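Local coordinates for protein post-proline cleaving enzyme (Rickettsia typhi, PDB 4HVT) that probably acts as a serine-type oligopeptidase that cleaves short peptides after proline residues, at residues K153-F158 with E184-P190. Residues are numbered along the deposited sequence; the frame is centred on the assembly and turned at random.
Sequences KDEMFF and EGKFTYP
Met-156 and Gly-185 form a hydrogen-bonded pair of a short antiparallel ladder: Met-156 N gives to Gly-185 O at 2.9 Å, and Gly-185 N returns a bond to Met-156 O. Beyond the neighbouring Glu-155/Lys-186 pair, Phe-187 N donates almost straight (169°) to Asp-154 O at 3.0 Å. Gly-185 O also accepts Thr-188 N, from the opposite face of its carbonyl plane, which closes a type II turn; side-chain-less Gly-185 leaves room there for the Thr-188 hydroxyl, bonded to Asn-201. Strand 185-186 thus joins strand 155-162 of one propeller sheet, and at Pro-190 the chain enters the next.

The unbranched Met-156 side chain runs alongside the 187-189 loop. Chi1 (55°) and an extended chi2 bring SD over one face of the Tyr-189 ring, 3.8 Å from the centroid, a Met-aromatic contact; the bend at chi3 (59°) swings CE to Phe-187 CD1 at 3.6 Å. Farther along, Pro-190 lays CG on one face of the Phe-158 ring in a CH-pi contact, 3.9 Å from the centroid.

The charges gather around Lys-153, whose long chain brings NZ to the syn side of Glu-184 OE1 at 2.7 Å and, more loosely, to Glu-155 OE1 at 3.3 Å. Asp-154 and Lys-186 share a water; Lys-186 NZ also bonds Ser-212 O, and Asp-154 OD2 forms a salt bridge with Arg-651 of the peptidase-family region.

Lying between two glutamates, Lys-153 probably offsets their mutual repulsion.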
loop_
_atom_site.group_PDB
_atom_site.type_symbol
_atom_site.label_atom_id
_atom_site.label_comp_id
_atom_site.label_asym_id
_atom_site.label_seq_id
_atom_site.Cartn_x
_atom_site.Cartn_y
_atom_site.Cartn_z
ATOM N N LYS A 153 -5.959 -12.632 4.324
ATOM C CA LYS A 153 -4.735 -13.357 4.027
ATOM C C LYS A 153 -3.991 -12.740 2.825
ATOM O O LYS A 153 -4.618 -12.146 1.931
ATOM C CB LYS A 153 -5.019 -14.826 3.724
ATOM C CG LYS A 153 -5.471 -15.606 4.949
ATOM C CD LYS A 153 -5.247 -17.099 4.838
ATOM C CE LYS A 153 -6.192 -17.700 3.834
ATOM N NZ LYS A 153 -5.722 -19.098 3.667
ATOM N N ASP A 154 -2.667 -12.864 2.826
ATOM C CA ASP A 154 -1.843 -12.556 1.652
ATOM C C ASP A 154 -2.008 -13.691 0.612
ATOM O O ASP A 154 -1.937 -13.491 -0.594
ATOM C CB ASP A 154 -0.350 -12.410 2.001
ATOM C CG ASP A 154 0.009 -11.119 2.751
ATOM O OD1 ASP A 154 -0.855 -10.239 3.003
ATOM O OD2 ASP A 154 1.204 -10.987 3.111
ATOM N N GLU A 155 -2.161 -14.904 1.094
ATOM C CA GLU A 155 -2.476 -16.044 0.225
ATOM C C GLU A 155 -3.742 -15.758 -0.508
ATOM O O GLU A 155 -4.717 -15.325 0.098
ATOM C CB GLU A 155 -2.695 -17.285 1.058
ATOM C CG GLU A 155 -1.409 -17.860 1.640
ATOM C CD GLU A 155 -1.633 -19.137 2.404
ATOM O OE1 GLU A 155 -2.486 -19.163 3.281
ATOM O OE2 GLU A 155 -0.894 -20.145 2.127
ATOM N N MET A 156 -3.748 -16.062 -1.801
ATOM C CA MET A 156 -4.905 -15.788 -2.644
ATOM C C MET A 156 -5.022 -16.810 -3.792
ATOM O O MET A 156 -4.119 -17.641 -4.006
ATOM C CB MET A 156 -4.858 -14.372 -3.166
ATOM C CG MET A 156 -3.598 -13.982 -3.905
ATOM S SD MET A 156 -3.645 -12.215 -4.439
ATOM C CE MET A 156 -3.842 -11.330 -2.986
ATOM N N PHE A 157 -6.162 -16.757 -4.463
ATOM C CA PHE A 157 -6.506 -17.659 -5.569
ATOM C C PHE A 157 -7.289 -16.814 -6.575
ATOM O O PHE A 157 -7.263 -15.583 -6.503
ATOM C CB PHE A 157 -7.305 -18.876 -5.074
ATOM C CG PHE A 157 -8.514 -18.536 -4.321
ATOM C CD1 PHE A 157 -8.440 -18.130 -2.999
ATOM C CD2 PHE A 157 -9.770 -18.583 -4.935
ATOM C CE1 PHE A 157 -9.572 -17.794 -2.302
ATOM C CE2 PHE A 157 -10.909 -18.273 -4.219
ATOM C CZ PHE A 157 -10.797 -17.868 -2.914
ATOM N N PHE A 158 -7.893 -17.450 -7.566
ATOM C CA PHE A 158 -8.671 -16.708 -8.553
ATOM C C PHE A 158 -9.679 -17.645 -9.134
ATOM O O PHE A 158 -9.565 -18.850 -8.993
ATOM C CB PHE A 158 -7.796 -16.152 -9.671
ATOM C CG PHE A 158 -6.885 -17.196 -10.277
ATOM C CD1 PHE A 158 -7.315 -17.945 -11.369
ATOM C CD2 PHE A 158 -5.628 -17.335 -9.807
ATOM C CE1 PHE A 158 -6.481 -18.924 -11.905
ATOM C CE2 PHE A 158 -4.787 -18.309 -10.334
ATOM C CZ PHE A 158 -5.216 -19.076 -11.413
ATOM N N GLU A 184 -3.604 -22.141 -2.721
ATOM C CA GLU A 184 -3.436 -20.717 -2.434
ATOM C C GLU A 184 -1.979 -20.370 -2.390
ATOM O O GLU A 184 -1.150 -21.223 -2.074
ATOM C CB GLU A 184 -4.069 -20.379 -1.100
ATOM C CG GLU A 184 -5.576 -20.594 -1.048
ATOM C CD GLU A 184 -6.121 -20.491 0.373
ATOM O OE1 GLU A 184 -5.987 -19.432 0.994
ATOM O OE2 GLU A 184 -6.590 -21.511 0.927
ATOM N N GLY A 185 -1.648 -19.134 -2.694
ATOM C CA GLY A 185 -0.266 -18.686 -2.628
ATOM C C GLY A 185 -0.226 -17.196 -2.360
ATOM O O GLY A 185 -1.107 -16.484 -2.834
ATOM N N LYS A 186 0.784 -16.742 -1.592
ATOM C CA LYS A 186 0.855 -15.310 -1.266
ATOM C C LYS A 186 1.088 -14.480 -2.523
ATOM O O LYS A 186 2.106 -14.586 -3.206
ATOM C CB LYS A 186 1.922 -14.986 -0.230
ATOM C CG LYS A 186 1.621 -15.521 1.144
ATOM C CD LYS A 186 2.490 -14.860 2.207
ATOM C CE LYS A 186 3.960 -15.124 1.995
ATOM N NZ LYS A 186 4.746 -14.376 3.023
ATOM N N PHE A 187 0.129 -13.625 -2.807
ATOM C CA PHE A 187 0.109 -12.763 -3.996
ATOM C C PHE A 187 0.330 -13.565 -5.297
ATOM O O PHE A 187 0.967 -13.121 -6.237
ATOM C CB PHE A 187 1.062 -11.588 -3.839
ATOM C CG PHE A 187 0.741 -10.730 -2.642
ATOM C CD1 PHE A 187 -0.459 -10.028 -2.580
ATOM C CD2 PHE A 187 1.569 -10.715 -1.552
ATOM C CE1 PHE A 187 -0.782 -9.243 -1.484
ATOM C CE2 PHE A 187 1.246 -9.960 -0.451
ATOM C CZ PHE A 187 0.081 -9.248 -0.410
ATOM N N THR A 188 -0.309 -14.712 -5.335
ATOM C CA THR A 188 -0.499 -15.455 -6.605
ATOM C C THR A 188 -1.479 -14.672 -7.419
ATOM O O THR A 188 -2.626 -14.483 -7.000
ATOM C CB THR A 188 -1.042 -16.855 -6.368
ATOM O OG1 THR A 188 -0.015 -17.668 -5.758
ATOM C CG2 THR A 188 -1.421 -17.467 -7.714
ATOM N N TYR A 189 -1.011 -14.164 -8.552
ATOM C CA TYR A 189 -1.825 -13.468 -9.523
ATOM C C TYR A 189 -1.575 -14.027 -10.925
ATOM O O TYR A 189 -0.402 -14.320 -11.295
ATOM C CB TYR A 189 -1.461 -11.977 -9.585
ATOM C CG TYR A 189 -1.850 -11.129 -8.425
ATOM C CD1 TYR A 189 -3.165 -10.739 -8.216
ATOM C CD2 TYR A 189 -0.877 -10.628 -7.589
ATOM C CE1 TYR A 189 -3.493 -9.889 -7.130
ATOM C CE2 TYR A 189 -1.185 -9.801 -6.525
ATOM C CZ TYR A 189 -2.475 -9.434 -6.305
ATOM O OH TYR A 189 -2.711 -8.620 -5.219
ATOM N N PRO A 190 -2.651 -14.191 -11.709
ATOM C CA PRO A 190 -2.469 -14.748 -13.072
ATOM C C PRO A 190 -2.411 -13.673 -14.139
ATOM O O PRO A 190 -2.997 -12.582 -13.979
ATOM C CB PRO A 190 -3.719 -15.584 -13.265
ATOM C CG PRO A 190 -4.785 -14.794 -12.489
ATOM C CD PRO A 190 -4.049 -14.263 -11.284
HETATM O O HOH W 1 -7.563 -21.810 3.435
HETATM O O HOH W 2 3.863 -11.727 2.978
HETATM O O HOH W 3 -6.985 -16.906 0.443
HETATM O O HOH W 4 0.978 -20.606 0.213
HETATM O O HOH W 5 -5.139 -14.192 -7.848
#